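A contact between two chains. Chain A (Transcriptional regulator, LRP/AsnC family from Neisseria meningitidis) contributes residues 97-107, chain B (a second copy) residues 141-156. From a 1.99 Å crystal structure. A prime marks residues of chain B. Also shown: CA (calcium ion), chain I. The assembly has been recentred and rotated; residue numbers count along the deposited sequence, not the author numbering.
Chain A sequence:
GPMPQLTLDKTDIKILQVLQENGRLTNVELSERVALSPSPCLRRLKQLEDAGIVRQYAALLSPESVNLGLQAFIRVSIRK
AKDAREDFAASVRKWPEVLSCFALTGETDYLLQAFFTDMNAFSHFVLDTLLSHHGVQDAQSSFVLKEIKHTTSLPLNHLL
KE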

# COMPACT_ATOMS: atom_id res chain seq x y z
N GLU A 97 -1.87 15.76 25.43
CA GLU A 97 -1.37 14.42 25.13
C GLU A 97 -0.43 14.39 23.94
O GLU A 97 0.40 13.48 23.84
CB GLU A 97 -2.49 13.39 24.92
CG GLU A 97 -3.60 13.83 23.99
CD GLU A 97 -4.70 14.57 24.73
OE1 GLU A 97 -5.51 13.91 25.42
OE2 GLU A 97 -4.73 15.81 24.64
N VAL A 98 -0.55 15.37 23.06
CA VAL A 98 0.26 15.44 21.85
C VAL A 98 1.48 16.31 22.10
O VAL A 98 1.35 17.51 22.32
CB VAL A 98 -0.54 16.02 20.66
CG1 VAL A 98 0.33 16.17 19.45
CG2 VAL A 98 -1.79 15.14 20.35
N LEU A 99 2.67 15.69 22.07
CA LEU A 99 3.94 16.36 22.33
C LEU A 99 4.53 16.99 21.08
O LEU A 99 5.08 18.09 21.14
CB LEU A 99 4.96 15.38 22.93
CG LEU A 99 5.01 15.36 24.46
CD1 LEU A 99 3.65 15.02 25.04
CD2 LEU A 99 6.10 14.38 24.92
N SER A 100 4.44 16.27 19.97
CA SER A 100 5.04 16.70 18.71
C SER A 100 4.04 16.54 17.58
O SER A 100 3.23 15.61 17.58
CB SER A 100 6.28 15.83 18.36
OG SER A 100 7.34 16.04 19.27
N CYS A 101 4.11 17.44 16.61
CA CYS A 101 3.34 17.32 15.39
C CYS A 101 4.19 17.86 14.24
O CYS A 101 4.69 18.98 14.32
CB CYS A 101 2.02 18.08 15.49
SG CYS A 101 0.96 17.95 14.03
N PHE A 102 4.37 17.05 13.20
CA PHE A 102 5.16 17.47 12.05
C PHE A 102 4.42 17.21 10.76
O PHE A 102 3.94 16.10 10.53
CB PHE A 102 6.51 16.75 12.00
CG PHE A 102 7.32 16.88 13.24
CD1 PHE A 102 8.07 18.02 13.47
CD2 PHE A 102 7.35 15.87 14.17
CE1 PHE A 102 8.83 18.15 14.63
CE2 PHE A 102 8.11 15.98 15.33
CZ PHE A 102 8.85 17.13 15.56
N ALA A 103 4.31 18.23 9.92
CA ALA A 103 3.94 18.04 8.54
C ALA A 103 5.14 17.38 7.89
O ALA A 103 6.27 17.82 8.10
CB ALA A 103 3.60 19.37 7.89
N LEU A 104 4.90 16.30 7.14
CA LEU A 104 5.97 15.47 6.55
C LEU A 104 5.85 15.35 5.04
O LEU A 104 4.80 15.64 4.49
CB LEU A 104 5.93 14.05 7.14
CG LEU A 104 6.22 13.84 8.63
CD1 LEU A 104 6.23 12.35 8.91
CD2 LEU A 104 7.53 14.47 9.03
N THR A 105 6.92 14.88 4.39
CA THR A 105 7.03 14.83 2.92
C THR A 105 6.43 13.62 2.19
O THR A 105 6.29 13.65 0.97
CB THR A 105 8.51 14.81 2.50
OG1 THR A 105 9.17 13.74 3.18
CG2 THR A 105 9.19 16.16 2.80
N GLY A 106 6.10 12.56 2.91
CA GLY A 106 5.58 11.36 2.27
C GLY A 106 4.07 11.33 2.24
O GLY A 106 3.41 12.37 2.10
N GLU A 107 3.52 10.13 2.37
CA GLU A 107 2.07 9.93 2.25
C GLU A 107 1.31 10.39 3.49
O GLU A 107 0.14 10.72 3.41
CB GLU A 107 1.73 8.47 1.94
CG GLU A 107 2.17 7.46 2.99
CD GLU A 107 1.83 6.02 2.62
OE1 GLU A 107 1.39 5.78 1.46
OE2 GLU A 107 2.00 5.13 3.48
N SER B 141 12.48 6.83 4.15
CA SER B 141 12.38 8.00 5.01
C SER B 141 11.43 9.09 4.52
O SER B 141 11.10 9.19 3.34
CB SER B 141 13.76 8.59 5.24
OG SER B 141 14.67 7.57 5.60
N SER B 142 10.98 9.88 5.49
CA SER B 142 10.20 11.09 5.31
C SER B 142 10.95 12.20 6.02
O SER B 142 11.70 11.95 6.96
CB SER B 142 8.82 10.93 5.95
OG SER B 142 7.92 10.30 5.08
N PHE B 143 10.74 13.44 5.59
CA PHE B 143 11.45 14.55 6.18
C PHE B 143 10.43 15.62 6.60
O PHE B 143 9.32 15.67 6.06
CB PHE B 143 12.50 15.07 5.21
CG PHE B 143 13.37 13.96 4.62
CD1 PHE B 143 14.60 13.65 5.19
CD2 PHE B 143 12.93 13.23 3.52
CE1 PHE B 143 15.40 12.61 4.65
CE2 PHE B 143 13.71 12.22 2.98
CZ PHE B 143 14.94 11.90 3.55
N VAL B 144 10.81 16.45 7.58
CA VAL B 144 9.92 17.45 8.14
C VAL B 144 9.78 18.67 7.22
O VAL B 144 10.75 19.35 6.92
CB VAL B 144 10.37 17.89 9.57
CG1 VAL B 144 9.58 19.10 10.08
CG2 VAL B 144 10.20 16.73 10.55
N LEU B 145 8.56 18.92 6.78
CA LEU B 145 8.24 20.13 6.01
C LEU B 145 7.99 21.31 6.95
O LEU B 145 8.33 22.44 6.62
CB LEU B 145 7.02 19.89 5.13
CG LEU B 145 7.17 18.92 3.95
CD1 LEU B 145 5.85 18.84 3.19
CD2 LEU B 145 8.30 19.33 3.01
N LYS B 146 7.40 21.02 8.10
CA LYS B 146 7.02 22.05 9.06
C LYS B 146 6.79 21.41 10.43
O LYS B 146 6.16 20.36 10.54
CB LYS B 146 5.75 22.78 8.60
CG LYS B 146 5.42 24.03 9.38
CD LYS B 146 4.25 24.76 8.75
CE LYS B 146 3.94 26.06 9.50
NZ LYS B 146 2.89 26.87 8.81
N GLU B 147 7.31 22.06 11.46
CA GLU B 147 7.06 21.68 12.84
C GLU B 147 5.85 22.46 13.37
O GLU B 147 5.89 23.68 13.46
CB GLU B 147 8.30 21.99 13.68
CG GLU B 147 8.02 22.05 15.15
CD GLU B 147 9.27 22.23 15.99
OE1 GLU B 147 10.24 21.44 15.81
OE2 GLU B 147 9.27 23.15 16.83
N ILE B 148 4.77 21.76 13.71
CA ILE B 148 3.54 22.38 14.22
C ILE B 148 3.64 22.55 15.73
O ILE B 148 3.17 23.53 16.29
CB ILE B 148 2.29 21.51 13.89
CG1 ILE B 148 2.03 21.46 12.38
CG2 ILE B 148 1.03 22.00 14.66
CD1 ILE B 148 2.12 22.77 11.65
N LYS B 149 4.26 21.57 16.37
CA LYS B 149 4.38 21.49 17.81
C LYS B 149 5.57 20.59 18.09
O LYS B 149 5.76 19.56 17.43
CB LYS B 149 3.15 20.85 18.41
CG LYS B 149 3.08 20.85 19.93
CD LYS B 149 1.76 20.24 20.39
CE LYS B 149 1.45 20.54 21.85
NZ LYS B 149 0.15 19.95 22.24
N HIS B 150 6.38 20.97 19.05
CA HIS B 150 7.38 20.07 19.56
C HIS B 150 7.75 20.43 20.97
O HIS B 150 8.46 21.41 21.21
CB HIS B 150 8.62 20.08 18.69
CG HIS B 150 9.73 19.25 19.25
ND1 HIS B 150 9.58 17.91 19.50
CD2 HIS B 150 10.98 19.58 19.65
CE1 HIS B 150 10.70 17.44 20.02
NE2 HIS B 150 11.56 18.44 20.12
N THR B 151 7.27 19.61 21.91
CA THR B 151 7.57 19.79 23.32
C THR B 151 8.02 18.46 23.90
O THR B 151 7.77 17.39 23.32
CB THR B 151 6.34 20.37 24.08
OG1 THR B 151 6.69 20.60 25.45
CG2 THR B 151 5.17 19.42 24.02
N THR B 152 8.72 18.54 25.02
CA THR B 152 9.13 17.38 25.80
C THR B 152 8.25 17.19 27.06
O THR B 152 8.34 16.17 27.74
CB THR B 152 10.63 17.48 26.19
OG1 THR B 152 10.87 18.71 26.87
CG2 THR B 152 11.49 17.42 24.94
N SER B 153 7.39 18.16 27.34
CA SER B 153 6.48 18.10 28.49
C SER B 153 5.45 17.00 28.34
O SER B 153 4.68 17.00 27.37
CB SER B 153 5.74 19.42 28.67
OG SER B 153 6.60 20.44 29.14
N LEU B 154 5.42 16.08 29.29
CA LEU B 154 4.39 15.06 29.35
C LEU B 154 3.13 15.66 30.00
O LEU B 154 3.24 16.50 30.89
CB LEU B 154 4.87 13.89 30.19
CG LEU B 154 6.06 13.11 29.66
CD1 LEU B 154 6.38 11.98 30.60
CD2 LEU B 154 5.75 12.58 28.27
N PRO B 155 1.94 15.23 29.54
CA PRO B 155 0.72 15.65 30.24
C PRO B 155 0.65 15.01 31.63
O PRO B 155 0.96 13.83 31.74
CB PRO B 155 -0.39 15.10 29.35
CG PRO B 155 0.24 13.92 28.70
CD PRO B 155 1.64 14.33 28.42
N LEU B 156 0.28 15.76 32.66
CA LEU B 156 0.31 15.25 34.04
C LEU B 156 -1.03 15.28 34.77
O LEU B 156 -1.19 14.60 35.79
CB LEU B 156 1.35 16.02 34.88
CG LEU B 156 2.80 15.93 34.36
CD1 LEU B 156 3.75 16.70 35.26
CD2 LEU B 156 3.29 14.50 34.22
CA CA I . -1.07 12.22 2.12

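The rule of this contact is antiparallel backbone pairing between two copies of one protein, with two bulges where chain B turns corners at Leu145′ and Ile148′ while chain A's strand, residues 98-104, runs on.

Ser142′ lies against Thr105 and Gly106, and a side chain on Gly106 would clash with its OG. At Phe143′ the backbone is read by a side chain: its N donates to Thr105 OG1 at 2.9 Å, while its CA-to-CB bond points away overall, although Thr105 OG1 sits at the edge of the Phe143′ ring, 3.8 Å from CD2. Val144′ supplies a small branched surface, its CG2 lying 3.8 Å from both Phe102 CD1 and Leu104 CD2.

Leu145′ is the extra residue of the first bulge. Its N donates to Ala103 O at 2.9 Å, and the N of Lys146′ reaches the same oxygen only weakly, at 3.4 Å. In return Ala103 N donates to Lys146′ O at 2.9 Å. Leu145′ points toward chain A, its CB 4.4 Å from Ala103 CB, and its CD2 meets Thr105 CG2 at 3.3 Å. The extended Lys146′ side chain leads away, and exposed Glu147′ sets OE1 at the edge of the Phe102 ring.

The second bulge repeats the pattern. Ile148′ N donates to Cys101 O at 2.8 Å, Lys149′ N adds a weak bond to that oxygen at 3.3 Å, and Cys101 N donates to Lys149′ O at 2.8 Å. Compact Cys101 brings its CB within 3.8 Å of Ile148′ CB. Lys149′, all-trans, spans to the backbone, where NZ donates to Val98 O at 2.7 Å.

On the face shared with Phe102, His150′ ND1 and Ser100 OG hydrogen-bond at 2.9 Å. Thr151′ N then closes the ladder on Leu99 O at 2.8 Å. Beyond it, packing takes over: the heavily covered Leu99 places CD2 3.8 Å from Leu154′ CD2 and CD1 4.0 Å from Pro155′ CD.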